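Local coordinates for hypothetical protein yfcE (Escherichia coli, PDB 1SU1) that is of unknown function but belongs to the calcineurin-like phosphoesterase superfamily and binds zinc ions, at residues Glu158-Glu162 against Ile163-Asn167. Numbering follows the deposited sequence.
Sequences EQRGE and IFHFN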
ATOM      1  N   GLU A 158      -5.584  30.572   5.128  1.00 30.64           N
ATOM      2  CA  GLU A 158      -4.947  31.683   4.445  1.00 34.92           C
ATOM      3  C   GLU A 158      -4.505  31.323   3.037  1.00 37.20           C
ATOM      4  O   GLU A 158      -4.423  30.152   2.671  1.00 36.49           O
ATOM      5  CB  GLU A 158      -3.718  32.133   5.236  1.00 36.66           C
ATOM      6  CG  GLU A 158      -2.621  31.084   5.296  1.00 45.18           C
ATOM      7  CD  GLU A 158      -1.405  31.538   6.085  1.00 52.87           C
ATOM      8  OE1 GLU A 158      -0.962  32.691   5.891  1.00 57.70           O
ATOM      9  OE2 GLU A 158      -0.883  30.739   6.894  1.00 56.79           O
ATOM     10  N   GLN A 159      -4.215  32.348   2.250  1.00 39.79           N
ATOM     11  CA  GLN A 159      -3.736  32.148   0.900  1.00 43.98           C
ATOM     12  C   GLN A 159      -2.221  32.105   1.003  1.00 44.36           C
ATOM     13  O   GLN A 159      -1.607  33.002   1.577  1.00 43.03           O
ATOM     14  CB  GLN A 159      -4.146  33.312   0.007  1.00 48.32           C
ATOM     15  CG  GLN A 159      -3.814  33.097  -1.451  1.00 53.11           C
ATOM     16  CD  GLN A 159      -3.822  34.386  -2.232  1.00 58.00           C
ATOM     17  OE1 GLN A 159      -2.926  35.223  -2.080  1.00 60.51           O
ATOM     18  NE2 GLN A 159      -4.839  34.566  -3.068  1.00 58.66           N
ATOM     19  N   ARG A 160      -1.624  31.046   0.475  1.00 45.49           N
ATOM     20  CA  ARG A 160      -0.173  30.897   0.491  1.00 47.57           C
ATOM     21  C   ARG A 160       0.296  30.766  -0.944  1.00 47.69           C
ATOM     22  O   ARG A 160       0.203  29.694  -1.540  1.00 46.38           O
ATOM     23  CB  ARG A 160       0.232  29.660   1.288  1.00 52.14           C
ATOM     24  CG  ARG A 160       0.458  29.924   2.761  1.00 59.80           C
ATOM     25  CD  ARG A 160       1.889  29.560   3.159  1.00 66.14           C
ATOM     26  NE  ARG A 160       2.188  29.919   4.544  1.00 72.28           N
ATOM     27  CZ  ARG A 160       3.296  30.556   4.922  1.00 74.49           C
ATOM     28  NH1 ARG A 160       4.207  30.905   4.015  1.00 75.36           N
ATOM     29  NH2 ARG A 160       3.504  30.855   6.203  1.00 76.34           N
ATOM     30  N   GLY A 161       0.788  31.868  -1.500  1.00 47.46           N
ATOM     31  CA  GLY A 161       1.230  31.854  -2.879  1.00 47.22           C
ATOM     32  C   GLY A 161       0.031  31.960  -3.800  1.00 46.52           C
ATOM     33  O   GLY A 161      -0.698  32.952  -3.769  1.00 46.49           O
ATOM     34  N   GLU A 162      -0.192  30.923  -4.602  1.00 44.82           N
ATOM     35  CA  GLU A 162      -1.302  30.911  -5.543  1.00 42.90           C
ATOM     36  C   GLU A 162      -2.462  30.008  -5.130  1.00 38.14           C
ATOM     37  O   GLU A 162      -3.497  29.968  -5.806  1.00 37.26           O
ATOM     38  CB  GLU A 162      -0.804  30.512  -6.935  1.00 48.75           C
ATOM     39  CG  GLU A 162       0.025  29.234  -6.986  1.00 57.87           C
ATOM     40  CD  GLU A 162       1.400  29.380  -6.339  1.00 62.93           C
ATOM     41  OE1 GLU A 162       1.496  29.314  -5.093  1.00 65.05           O
ATOM     42  OE2 GLU A 162       2.388  29.568  -7.082  1.00 66.40           O
ATOM     43  N   ILE A 163      -2.296  29.278  -4.032  1.00 33.34           N
ATOM     44  CA  ILE A 163      -3.365  28.410  -3.556  1.00 31.66           C
ATOM     45  C   ILE A 163      -3.736  28.750  -2.116  1.00 30.87           C
ATOM     46  O   ILE A 163      -3.060  29.541  -1.457  1.00 32.05           O
ATOM     47  CB  ILE A 163      -2.976  26.908  -3.621  1.00 30.66           C
ATOM     48  CG1 ILE A 163      -1.724  26.652  -2.781  1.00 29.20           C
ATOM     49  CG2 ILE A 163      -2.767  26.485  -5.074  1.00 28.55           C
ATOM     50  CD1 ILE A 163      -1.510  25.188  -2.434  1.00 25.67           C
ATOM     51  N   PHE A 164      -4.812  28.138  -1.635  1.00 27.32           N
ATOM     52  CA  PHE A 164      -5.283  28.360  -0.276  1.00 24.39           C
ATOM     53  C   PHE A 164      -4.971  27.147   0.595  1.00 22.17           C
ATOM     54  O   PHE A 164      -5.118  26.008   0.154  1.00 23.10           O
ATOM     55  CB  PHE A 164      -6.801  28.579  -0.274  1.00 23.93           C
ATOM     56  CG  PHE A 164      -7.245  29.830  -0.973  1.00 25.06           C
ATOM     57  CD1 PHE A 164      -7.031  31.081  -0.397  1.00 26.41           C
ATOM     58  CD2 PHE A 164      -7.894  29.757  -2.204  1.00 24.45           C
ATOM     59  CE1 PHE A 164      -7.460  32.249  -1.040  1.00 28.17           C
ATOM     60  CE2 PHE A 164      -8.325  30.912  -2.858  1.00 26.74           C
ATOM     61  CZ  PHE A 164      -8.108  32.168  -2.274  1.00 26.84           C
ATOM     62  N   HIS A 165      -4.533  27.391   1.825  1.00 20.25           N
ATOM     63  CA  HIS A 165      -4.265  26.311   2.775  1.00 22.93           C
ATOM     64  C   HIS A 165      -5.349  26.390   3.856  1.00 24.31           C
ATOM     65  O   HIS A 165      -5.681  27.487   4.335  1.00 23.89           O
ATOM     66  CB  HIS A 165      -2.896  26.467   3.448  1.00 24.76           C
ATOM     67  CG  HIS A 165      -1.732  26.201   2.547  1.00 31.41           C
ATOM     68  ND1 HIS A 165      -0.472  25.922   3.032  1.00 33.35           N
ATOM     69  CD2 HIS A 165      -1.621  26.205   1.197  1.00 31.22           C
ATOM     70  CE1 HIS A 165       0.364  25.770   2.023  1.00 32.55           C
ATOM     71  NE2 HIS A 165      -0.308  25.937   0.898  1.00 32.96           N
ATOM     72  N   PHE A 166      -5.895  25.238   4.240  1.00 22.42           N
ATOM     73  CA  PHE A 166      -6.918  25.195   5.276  1.00 22.33           C
ATOM     74  C   PHE A 166      -6.726  23.958   6.161  1.00 23.37           C
ATOM     75  O   PHE A 166      -6.706  22.830   5.657  1.00 23.59           O
ATOM     76  CB  PHE A 166      -8.323  25.186   4.663  1.00 19.58           C
ATOM     77  CG  PHE A 166      -9.428  25.131   5.692  1.00 24.51           C
ATOM     78  CD1 PHE A 166      -9.645  26.199   6.570  1.00 23.27           C
ATOM     79  CD2 PHE A 166     -10.235  24.003   5.802  1.00 21.80           C
ATOM     80  CE1 PHE A 166     -10.652  26.137   7.541  1.00 24.12           C
ATOM     81  CE2 PHE A 166     -11.243  23.932   6.769  1.00 25.94           C
ATOM     82  CZ  PHE A 166     -11.451  25.004   7.640  1.00 22.17           C
ATOM     83  N   ASN A 167      -6.584  24.189   7.470  1.00 21.41           N
ATOM     84  CA  ASN A 167      -6.399  23.136   8.470  1.00 21.81           C
ATOM     85  C   ASN A 167      -7.296  23.456   9.674  1.00 22.32           C
ATOM     86  O   ASN A 167      -7.079  24.453  10.349  1.00 20.76           O
ATOM     87  CB  ASN A 167      -4.928  23.089   8.901  1.00 17.54           C
ATOM     88  CG  ASN A 167      -4.621  21.924   9.836  1.00 23.15           C
ATOM     89  OD1 ASN A 167      -5.507  21.405  10.534  1.00 16.53           O
ATOM     90  ND2 ASN A 167      -3.338  21.516   9.866  1.00 20.08           N
TER
HETATM   91  O   HOH W   1       1.503  27.143  -0.964  1.00 38.07           O
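Arg160 lays its aliphatic stem over the imidazole of His165 in a beta hairpin, whose strands 156-160 and 163-167 run antiparallel and are joined by a two-residue type II' turn, Gly161-Glu162. The stem's CB sits 3.8 Å from the centroid of the His165 ring, only 11° off the ring normal, a CH-pi contact. On the opposite face of the hairpin, Gln159 and Phe164 form a non-hydrogen-bonded pair, which sets Gln159 CB 3.6 Å from Phe164 CE1. With CG anti to the backbone N (chi1 -174°), the extended Gln159 chain lies obliquely beside the phenyl and brings NE2 to 4.0 Å from CE1; its polar amide suits an exposed outer strand, while the apolar ring is buried, also touching Val146 of the next strand inward. Ile163, buried beside the turn, suits a branched apolar residue, its CG1 3.8 Å from Arg160 O. The backbone between is firmly held: His165 N donates to Glu158 O at 2.9 Å, and Arg160 N to Ile163 O at 2.8 Å.

The turn and the outward end of Arg160 are looser. Gly161 suits the first corner, its positive phi (79°) being easiest without a side chain, and the Glu162 carboxylate suits its exposed place. The Arg160 guanidinium is poorly ordered; its NE lies 4.0 Å from Glu158 OE2, a long salt bridge. Near the turn, one water donates to Arg160 O and also hydrogen-bonds His165 NE2, 2.9 Å from each atom.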